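Ufm1-specific protease (Caenorhabditis elegans, PDB 5EJJ) cleaves the peptide bond at the C-terminal glycine of the ubiquitin-like modifier Ufm1, acting as a thiol protease that releases Ufm1 from its target proteins. Local coordinates at residues A[472-484]-A[502-516]. Sequence-based numbering, arbitrary orientation.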
ATOM      1  N   GLU A 472     -36.094   1.460   3.261  1.00 60.14           N
ATOM      2  CA  GLU A 472     -35.734   1.782   4.634  1.00 64.32           C
ATOM      3  C   GLU A 472     -34.221   1.609   4.790  1.00 67.72           C
ATOM      4  O   GLU A 472     -33.655   1.859   5.861  1.00 67.14           O
ATOM      5  CB  GLU A 472     -36.484   0.907   5.636  1.00 58.11           C
ATOM      6  CG  GLU A 472     -36.457   1.468   7.056  1.00 70.26           C
ATOM      7  CD  GLU A 472     -36.197   0.406   8.128  1.00 81.70           C
ATOM      8  OE1 GLU A 472     -37.177  -0.265   8.547  1.00 83.69           O
ATOM      9  OE2 GLU A 472     -35.023   0.255   8.560  1.00 79.07           O
ATOM     10  N   VAL A 473     -33.569   1.169   3.714  1.00 66.64           N
ATOM     11  CA  VAL A 473     -32.115   1.080   3.694  1.00 65.46           C
ATOM     12  C   VAL A 473     -31.626   2.500   3.911  1.00 68.58           C
ATOM     13  O   VAL A 473     -30.746   2.760   4.735  1.00 67.50           O
ATOM     14  CB  VAL A 473     -31.587   0.522   2.342  1.00 61.69           C
ATOM     15  CG1 VAL A 473     -30.080   0.601   2.275  1.00 60.50           C
ATOM     16  CG2 VAL A 473     -32.029  -0.914   2.141  1.00 59.26           C
ATOM     17  N   VAL A 474     -32.270   3.419   3.198  1.00 70.42           N
ATOM     18  CA  VAL A 474     -31.935   4.837   3.227  1.00 65.95           C
ATOM     19  C   VAL A 474     -31.977   5.486   4.608  1.00 62.68           C
ATOM     20  O   VAL A 474     -31.013   6.111   5.023  1.00 62.72           O
ATOM     21  CB  VAL A 474     -32.852   5.614   2.303  1.00 64.35           C
ATOM     22  CG1 VAL A 474     -32.301   7.014   2.104  1.00 73.99           C
ATOM     23  CG2 VAL A 474     -32.987   4.876   0.973  1.00 61.83           C
ATOM     24  N   GLU A 475     -33.075   5.328   5.337  1.00 65.05           N
ATOM     25  CA  GLU A 475     -33.171   5.908   6.681  1.00 74.35           C
ATOM     26  C   GLU A 475     -32.120   5.340   7.637  1.00 75.09           C
ATOM     27  O   GLU A 475     -32.128   5.625   8.844  1.00 80.10           O
ATOM     28  CB  GLU A 475     -34.548   5.650   7.286  1.00 81.30           C
ATOM     29  CG  GLU A 475     -35.719   5.946   6.392  1.00 84.03           C
ATOM     30  CD  GLU A 475     -37.035   5.737   7.119  1.00 98.81           C
ATOM     31  OE1 GLU A 475     -37.965   5.153   6.512  1.00 90.28           O
ATOM     32  OE2 GLU A 475     -37.132   6.150   8.301  1.00104.00           O
ATOM     33  N   ARG A 476     -31.235   4.513   7.098  1.00 68.29           N
ATOM     34  CA  ARG A 476     -30.223   3.865   7.899  1.00 69.71           C
ATOM     35  C   ARG A 476     -28.839   4.185   7.325  1.00 66.86           C
ATOM     36  O   ARG A 476     -27.815   3.718   7.833  1.00 65.17           O
ATOM     37  CB  ARG A 476     -30.497   2.360   7.941  1.00 70.11           C
ATOM     38  CG  ARG A 476     -30.545   1.786   9.345  1.00 72.66           C
ATOM     39  CD  ARG A 476     -31.942   1.420   9.834  1.00 69.84           C
ATOM     40  NE  ARG A 476     -31.893   1.193  11.278  1.00 80.54           N
ATOM     41  CZ  ARG A 476     -31.407   0.093  11.855  1.00 86.80           C
ATOM     42  NH1 ARG A 476     -30.946  -0.904  11.113  1.00 77.32           N
ATOM     43  NH2 ARG A 476     -31.384  -0.016  13.181  1.00 93.45           N
ATOM     44  N   VAL A 477     -28.825   5.009   6.275  1.00 63.65           N
ATOM     45  CA  VAL A 477     -27.592   5.386   5.577  1.00 61.41           C
ATOM     46  C   VAL A 477     -26.630   6.155   6.479  1.00 57.68           C
ATOM     47  O   VAL A 477     -25.432   6.177   6.235  1.00 54.46           O
ATOM     48  CB  VAL A 477     -27.890   6.230   4.310  1.00 60.77           C
ATOM     49  CG1 VAL A 477     -27.909   7.711   4.644  1.00 57.85           C
ATOM     50  CG2 VAL A 477     -26.881   5.948   3.223  1.00 55.77           C
ATOM     51  N   ARG A 478     -27.169   6.775   7.523  1.00 63.48           N
ATOM     52  CA  ARG A 478     -26.377   7.491   8.514  1.00 64.95           C
ATOM     53  C   ARG A 478     -25.390   6.548   9.218  1.00 58.13           C
ATOM     54  O   ARG A 478     -24.185   6.788   9.206  1.00 54.68           O
ATOM     55  CB  ARG A 478     -27.316   8.160   9.534  1.00 78.36           C
ATOM     56  CG  ARG A 478     -27.038   9.650   9.805  1.00 81.46           C
ATOM     57  CD  ARG A 478     -28.285  10.410  10.300  1.00 87.42           C
ATOM     58  NE  ARG A 478     -29.298  10.563   9.251  1.00 91.93           N
ATOM     59  CZ  ARG A 478     -29.264  11.500   8.304  1.00 86.94           C
ATOM     60  NH1 ARG A 478     -28.265  12.373   8.275  1.00 88.68           N
ATOM     61  NH2 ARG A 478     -30.224  11.562   7.387  1.00 77.81           N
ATOM     62  N   GLU A 479     -25.907   5.476   9.818  1.00 60.96           N
ATOM     63  CA  GLU A 479     -25.086   4.481  10.522  1.00 60.98           C
ATOM     64  C   GLU A 479     -24.289   3.562   9.578  1.00 58.00           C
ATOM     65  O   GLU A 479     -23.336   2.891  10.000  1.00 47.40           O
ATOM     66  CB  GLU A 479     -25.963   3.648  11.459  1.00 62.97           C
ATOM     67  CG  GLU A 479     -27.282   3.209  10.828  1.00 67.17           C
ATOM     68  CD  GLU A 479     -28.373   2.906  11.854  1.00 79.66           C
ATOM     69  OE1 GLU A 479     -28.127   2.079  12.769  1.00 76.32           O
ATOM     70  OE2 GLU A 479     -29.478   3.501  11.742  1.00 79.17           O
ATOM     71  N   LEU A 480     -24.693   3.538   8.306  1.00 58.08           N
ATOM     72  CA  LEU A 480     -23.959   2.838   7.249  1.00 51.95           C
ATOM     73  C   LEU A 480     -22.740   3.647   6.770  1.00 52.95           C
ATOM     74  O   LEU A 480     -21.687   3.077   6.451  1.00 48.60           O
ATOM     75  CB  LEU A 480     -24.885   2.514   6.070  1.00 51.85           C
ATOM     76  CG  LEU A 480     -24.365   1.484   5.059  1.00 51.08           C
ATOM     77  CD1 LEU A 480     -24.231   0.108   5.704  1.00 43.28           C
ATOM     78  CD2 LEU A 480     -25.235   1.405   3.811  1.00 47.76           C
ATOM     79  N   ALA A 481     -22.890   4.972   6.713  1.00 56.93           N
ATOM     80  CA  ALA A 481     -21.761   5.876   6.471  1.00 51.85           C
ATOM     81  C   ALA A 481     -20.804   5.825   7.659  1.00 50.69           C
ATOM     82  O   ALA A 481     -19.591   5.714   7.496  1.00 48.37           O
ATOM     83  CB  ALA A 481     -22.249   7.296   6.252  1.00 46.16           C
ATOM     84  N   ARG A 482     -21.373   5.898   8.857  1.00 50.13           N
ATOM     85  CA  ARG A 482     -20.612   5.795  10.090  1.00 49.21           C
ATOM     86  C   ARG A 482     -19.764   4.528  10.108  1.00 48.97           C
ATOM     87  O   ARG A 482     -18.661   4.525  10.654  1.00 48.91           O
ATOM     88  CB  ARG A 482     -21.562   5.791  11.284  1.00 53.14           C
ATOM     89  CG  ARG A 482     -20.864   5.679  12.620  1.00 55.33           C
ATOM     90  CD  ARG A 482     -20.787   7.028  13.302  1.00 70.56           C
ATOM     91  NE  ARG A 482     -19.727   7.066  14.307  1.00 76.97           N
ATOM     92  CZ  ARG A 482     -18.534   7.624  14.116  1.00 73.27           C
ATOM     93  NH1 ARG A 482     -18.238   8.204  12.954  1.00 64.45           N
ATOM     94  NH2 ARG A 482     -17.636   7.604  15.093  1.00 76.13           N
ATOM     95  N   HIS A 483     -20.284   3.451   9.521  1.00 49.23           N
ATOM     96  CA  HIS A 483     -19.539   2.194   9.454  1.00 45.22           C
ATOM     97  C   HIS A 483     -18.281   2.383   8.644  1.00 41.66           C
ATOM     98  O   HIS A 483     -17.173   2.213   9.159  1.00 39.99           O
ATOM     99  CB  HIS A 483     -20.368   1.066   8.824  1.00 44.92           C
ATOM    100  CG  HIS A 483     -19.557  -0.141   8.448  1.00 37.54           C
ATOM    101  ND1 HIS A 483     -18.989  -0.984   9.384  1.00 32.14           N
ATOM    102  CD2 HIS A 483     -19.211  -0.638   7.235  1.00 32.59           C
ATOM    103  CE1 HIS A 483     -18.329  -1.944   8.761  1.00 29.96           C
ATOM    104  NE2 HIS A 483     -18.451  -1.760   7.457  1.00 29.63           N
ATOM    105  N   PHE A 484     -18.470   2.732   7.373  1.00 42.29           N
ATOM    106  CA  PHE A 484     -17.361   2.943   6.442  1.00 41.62           C
ATOM    107  C   PHE A 484     -16.270   3.908   6.942  1.00 44.85           C
ATOM    108  O   PHE A 484     -15.099   3.736   6.623  1.00 46.15           O
ATOM    109  CB  PHE A 484     -17.898   3.424   5.103  1.00 39.21           C
ATOM    110  CG  PHE A 484     -18.560   2.358   4.294  1.00 40.44           C
ATOM    111  CD1 PHE A 484     -17.937   1.149   4.074  1.00 40.13           C
ATOM    112  CD2 PHE A 484     -19.802   2.574   3.728  1.00 44.36           C
ATOM    113  CE1 PHE A 484     -18.550   0.169   3.308  1.00 42.63           C
ATOM    114  CE2 PHE A 484     -20.415   1.604   2.962  1.00 40.62           C
ATOM    115  CZ  PHE A 484     -19.791   0.406   2.752  1.00 42.29           C
ATOM    116  N   ILE A 502     -21.726  -3.896  -0.453  1.00 44.27           N
ATOM    117  CA  ILE A 502     -21.759  -2.434  -0.480  1.00 43.06           C
ATOM    118  C   ILE A 502     -20.399  -1.823  -0.108  1.00 43.27           C
ATOM    119  O   ILE A 502     -19.886  -2.019   0.997  1.00 38.99           O
ATOM    120  CB  ILE A 502     -22.867  -1.861   0.430  1.00 44.31           C
ATOM    121  CG1 ILE A 502     -24.247  -2.209  -0.126  1.00 47.98           C
ATOM    122  CG2 ILE A 502     -22.739  -0.345   0.554  1.00 44.76           C
ATOM    123  CD1 ILE A 502     -25.398  -1.718   0.746  1.00 49.40           C
ATOM    124  N   LEU A 503     -19.827  -1.079  -1.048  1.00 47.98           N
ATOM    125  CA  LEU A 503     -18.499  -0.498  -0.891  1.00 44.97           C
ATOM    126  C   LEU A 503     -18.520   0.946  -0.402  1.00 43.29           C
ATOM    127  O   LEU A 503     -17.533   1.435   0.142  1.00 43.40           O
ATOM    128  CB  LEU A 503     -17.740  -0.588  -2.211  1.00 41.27           C
ATOM    129  CG  LEU A 503     -17.506  -2.034  -2.628  1.00 37.63           C
ATOM    130  CD1 LEU A 503     -16.829  -2.093  -3.972  1.00 41.45           C
ATOM    131  CD2 LEU A 503     -16.686  -2.736  -1.574  1.00 34.30           C
ATOM    132  N   GLY A 504     -19.636   1.632  -0.594  1.00 44.52           N
ATOM    133  CA  GLY A 504     -19.728   3.008  -0.153  1.00 47.94           C
ATOM    134  C   GLY A 504     -21.073   3.651  -0.399  1.00 50.82           C
ATOM    135  O   GLY A 504     -21.944   3.092  -1.066  1.00 52.01           O
ATOM    136  N   VAL A 505     -21.231   4.846   0.151  1.00 50.62           N
ATOM    137  CA  VAL A 505     -22.457   5.607   0.006  1.00 53.12           C
ATOM    138  C   VAL A 505     -22.195   7.005  -0.620  1.00 60.70           C
ATOM    139  O   VAL A 505     -21.057   7.474  -0.656  1.00 57.56           O
ATOM    140  CB  VAL A 505     -23.187   5.688   1.362  1.00 47.22           C
ATOM    141  CG1 VAL A 505     -23.741   4.332   1.719  1.00 47.09           C
ATOM    142  CG2 VAL A 505     -22.243   6.140   2.447  1.00 48.01           C
ATOM    143  N   ASP A 506     -23.243   7.637  -1.148  1.00 66.24           N
ATOM    144  CA  ASP A 506     -23.167   8.986  -1.720  1.00 65.91           C
ATOM    145  C   ASP A 506     -24.295   9.809  -1.093  1.00 66.94           C
ATOM    146  O   ASP A 506     -25.365   9.955  -1.679  1.00 66.47           O
ATOM    147  CB  ASP A 506     -23.336   8.927  -3.248  1.00 69.98           C
ATOM    148  CG  ASP A 506     -22.752  10.148  -3.968  1.00 68.97           C
ATOM    149  OD1 ASP A 506     -22.522  10.066  -5.209  1.00 60.59           O
ATOM    150  OD2 ASP A 506     -22.523  11.176  -3.290  1.00 68.34           O
ATOM    151  N   PHE A 507     -24.047  10.336   0.103  1.00 70.03           N
ATOM    152  CA  PHE A 507     -25.097  10.907   0.947  1.00 69.38           C
ATOM    153  C   PHE A 507     -25.066  12.439   1.059  1.00 78.15           C
ATOM    154  O   PHE A 507     -24.077  13.025   1.503  1.00 76.77           O
ATOM    155  CB  PHE A 507     -25.028  10.273   2.337  1.00 60.25           C
ATOM    156  CG  PHE A 507     -25.996  10.854   3.320  1.00 66.60           C
ATOM    157  CD1 PHE A 507     -27.303  11.136   2.947  1.00 71.40           C
ATOM    158  CD2 PHE A 507     -25.611  11.093   4.631  1.00 68.43           C
ATOM    159  CE1 PHE A 507     -28.198  11.664   3.855  1.00 74.71           C
ATOM    160  CE2 PHE A 507     -26.503  11.617   5.549  1.00 72.96           C
ATOM    161  CZ  PHE A 507     -27.796  11.904   5.161  1.00 77.77           C
ATOM    162  N   ASN A 508     -26.182  13.065   0.681  1.00 82.92           N
ATOM    163  CA  ASN A 508     -26.360  14.523   0.694  1.00 84.99           C
ATOM    164  C   ASN A 508     -27.345  14.946   1.804  1.00 86.64           C
ATOM    165  O   ASN A 508     -28.553  14.963   1.581  1.00 90.69           O
ATOM    166  CB  ASN A 508     -26.883  14.951  -0.688  1.00 84.45           C
ATOM    167  CG  ASN A 508     -26.975  16.461  -0.865  1.00 84.58           C
ATOM    168  OD1 ASN A 508     -27.359  17.196   0.045  1.00 86.55           O
ATOM    169  ND2 ASN A 508     -26.642  16.924  -2.065  1.00 76.84           N
ATOM    170  N   ASP A 509     -26.832  15.298   2.986  1.00 84.09           N
ATOM    171  CA  ASP A 509     -27.681  15.512   4.172  1.00 85.46           C
ATOM    172  C   ASP A 509     -28.714  16.641   4.049  1.00 93.30           C
ATOM    173  O   ASP A 509     -29.616  16.757   4.885  1.00 94.63           O
ATOM    174  CB  ASP A 509     -26.836  15.700   5.442  1.00 87.00           C
ATOM    175  CG  ASP A 509     -25.784  16.794   5.295  1.00 95.64           C
ATOM    176  OD1 ASP A 509     -25.808  17.530   4.281  1.00 93.10           O
ATOM    177  OD2 ASP A 509     -24.934  16.923   6.205  1.00 91.22           O
ATOM    178  N   THR A 510     -28.574  17.464   3.012  1.00 95.81           N
ATOM    179  CA  THR A 510     -29.528  18.535   2.723  1.00 93.98           C
ATOM    180  C   THR A 510     -30.753  17.981   1.995  1.00 86.64           C
ATOM    181  O   THR A 510     -31.793  17.721   2.610  1.00 81.07           O
ATOM    182  CB  THR A 510     -28.876  19.654   1.867  1.00 94.56           C
ATOM    183  OG1 THR A 510     -27.781  20.237   2.588  1.00 93.16           O
ATOM    184  CG2 THR A 510     -29.889  20.744   1.519  1.00 95.91           C
ATOM    185  N   THR A 511     -30.609  17.789   0.686  1.00 83.26           N
ATOM    186  CA  THR A 511     -31.674  17.247  -0.147  1.00 87.02           C
ATOM    187  C   THR A 511     -32.116  15.875   0.365  1.00 94.39           C
ATOM    188  O   THR A 511     -33.304  15.537   0.334  1.00 95.01           O
ATOM    189  CB  THR A 511     -31.224  17.128  -1.623  1.00 87.85           C
ATOM    190  OG1 THR A 511     -30.455  15.931  -1.805  1.00 89.57           O
ATOM    191  CG2 THR A 511     -30.388  18.339  -2.026  1.00 87.17           C
ATOM    192  N   GLY A 512     -31.152  15.095   0.848  1.00 92.36           N
ATOM    193  CA  GLY A 512     -31.422  13.769   1.371  1.00 85.63           C
ATOM    194  C   GLY A 512     -31.209  12.673   0.342  1.00 87.10           C
ATOM    195  O   GLY A 512     -31.244  11.489   0.691  1.00 88.86           O
ATOM    196  N   GLU A 513     -30.999  13.061  -0.919  1.00 84.85           N
ATOM    197  CA  GLU A 513     -30.771  12.095  -1.997  1.00 82.42           C
ATOM    198  C   GLU A 513     -29.609  11.177  -1.623  1.00 85.42           C
ATOM    199  O   GLU A 513     -28.606  11.632  -1.071  1.00 85.50           O
ATOM    200  CB  GLU A 513     -30.489  12.798  -3.330  1.00 73.66           C
ATOM    201  CG  GLU A 513     -30.408  11.838  -4.521  1.00 79.18           C
ATOM    202  CD  GLU A 513     -29.872  12.491  -5.796  1.00 91.33           C
ATOM    203  OE1 GLU A 513     -29.662  11.774  -6.806  1.00 84.50           O
ATOM    204  OE2 GLU A 513     -29.660  13.722  -5.790  1.00 95.53           O
ATOM    205  N   THR A 514     -29.754   9.884  -1.902  1.00 82.68           N
ATOM    206  CA  THR A 514     -28.774   8.889  -1.465  1.00 76.29           C
ATOM    207  C   THR A 514     -28.442   7.876  -2.560  1.00 68.13           C
ATOM    208  O   THR A 514     -29.339   7.320  -3.190  1.00 68.96           O
ATOM    209  CB  THR A 514     -29.279   8.119  -0.227  1.00 78.74           C
ATOM    210  OG1 THR A 514     -30.616   7.659  -0.467  1.00 81.22           O
ATOM    211  CG2 THR A 514     -29.266   9.013   1.016  1.00 74.69           C
ATOM    212  N   LYS A 515     -27.152   7.642  -2.782  1.00 65.48           N
ATOM    213  CA  LYS A 515     -26.718   6.603  -3.714  1.00 67.68           C
ATOM    214  C   LYS A 515     -25.830   5.553  -3.022  1.00 68.27           C
ATOM    215  O   LYS A 515     -25.314   5.786  -1.927  1.00 63.82           O
ATOM    216  CB  LYS A 515     -26.019   7.203  -4.941  1.00 65.45           C
ATOM    217  CG  LYS A 515     -26.855   8.233  -5.692  1.00 72.37           C
ATOM    218  CD  LYS A 515     -26.357   8.442  -7.123  1.00 79.90           C
ATOM    219  CE  LYS A 515     -26.464   7.152  -7.946  1.00 77.59           C
ATOM    220  NZ  LYS A 515     -26.193   7.350  -9.411  1.00 69.52           N
ATOM    221  N   PHE A 516     -25.662   4.396  -3.663  1.00 67.68           N
ATOM    222  CA  PHE A 516     -24.953   3.269  -3.060  1.00 54.20           C
ATOM    223  C   PHE A 516     -23.938   2.654  -4.018  1.00 57.84           C
ATOM    224  O   PHE A 516     -24.270   2.351  -5.170  1.00 59.08           O
ATOM    225  CB  PHE A 516     -25.947   2.189  -2.633  1.00 50.52           C
ATOM    226  CG  PHE A 516     -26.829   2.588  -1.489  1.00 50.17           C
ATOM    227  CD1 PHE A 516     -26.461   2.314  -0.182  1.00 53.43           C
ATOM    228  CD2 PHE A 516     -28.033   3.221  -1.716  1.00 50.42           C
ATOM    229  CE1 PHE A 516     -27.273   2.673   0.879  1.00 51.64           C
ATOM    230  CE2 PHE A 516     -28.849   3.580  -0.662  1.00 55.02           C
ATOM    231  CZ  PHE A 516     -28.466   3.309   0.637  1.00 56.69           C
TER
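Val477 meets the hairpin with both methyls: CG1 sits over the centre of the Phe507 ring in a CH-pi contact, 3.8 Å from the centroid and 9° off the normal, while CG2 lies 3.8 Å from Val505 CG1. The Arg478 chain bends at chi3 and brings NH1 to the edge of the same ring at Phe507 CZ, the guanidinium and ring planes 74° apart.

Further apolar contacts run along the helix and the turn before it. Leu480 CD2 reaches the edge of the Phe516 ring, 3.8 Å from CE1, and also touches Val505 CG1; Val473 CG1 approaches Phe516 CZ obliquely at 3.6 Å. Ala481 CB rests on Val505 CG2, and Val474 CG1 on Thr514.

Phe484 packs mainly against backbone: its ring has Leu503 O over one face, offset toward the rim, Ile502 O at the edge in the ring plane and Gly504 CA 3.5 Å from CE2.

No hydrogen bond links the segments. Helix 477-484 crosses strand 502-507 at -124°, its axis 8.4 Å away. Ile502, Val505, Phe507, Thr514 and Phe516 point toward 472-484, Leu503, Asp506 and Lys515 away: the helix packs on one face of the antiparallel beta-hairpin 499-519, part of the curled antiparallel sheet of the C78 peptidase domain, a family of the papain-like clan CA.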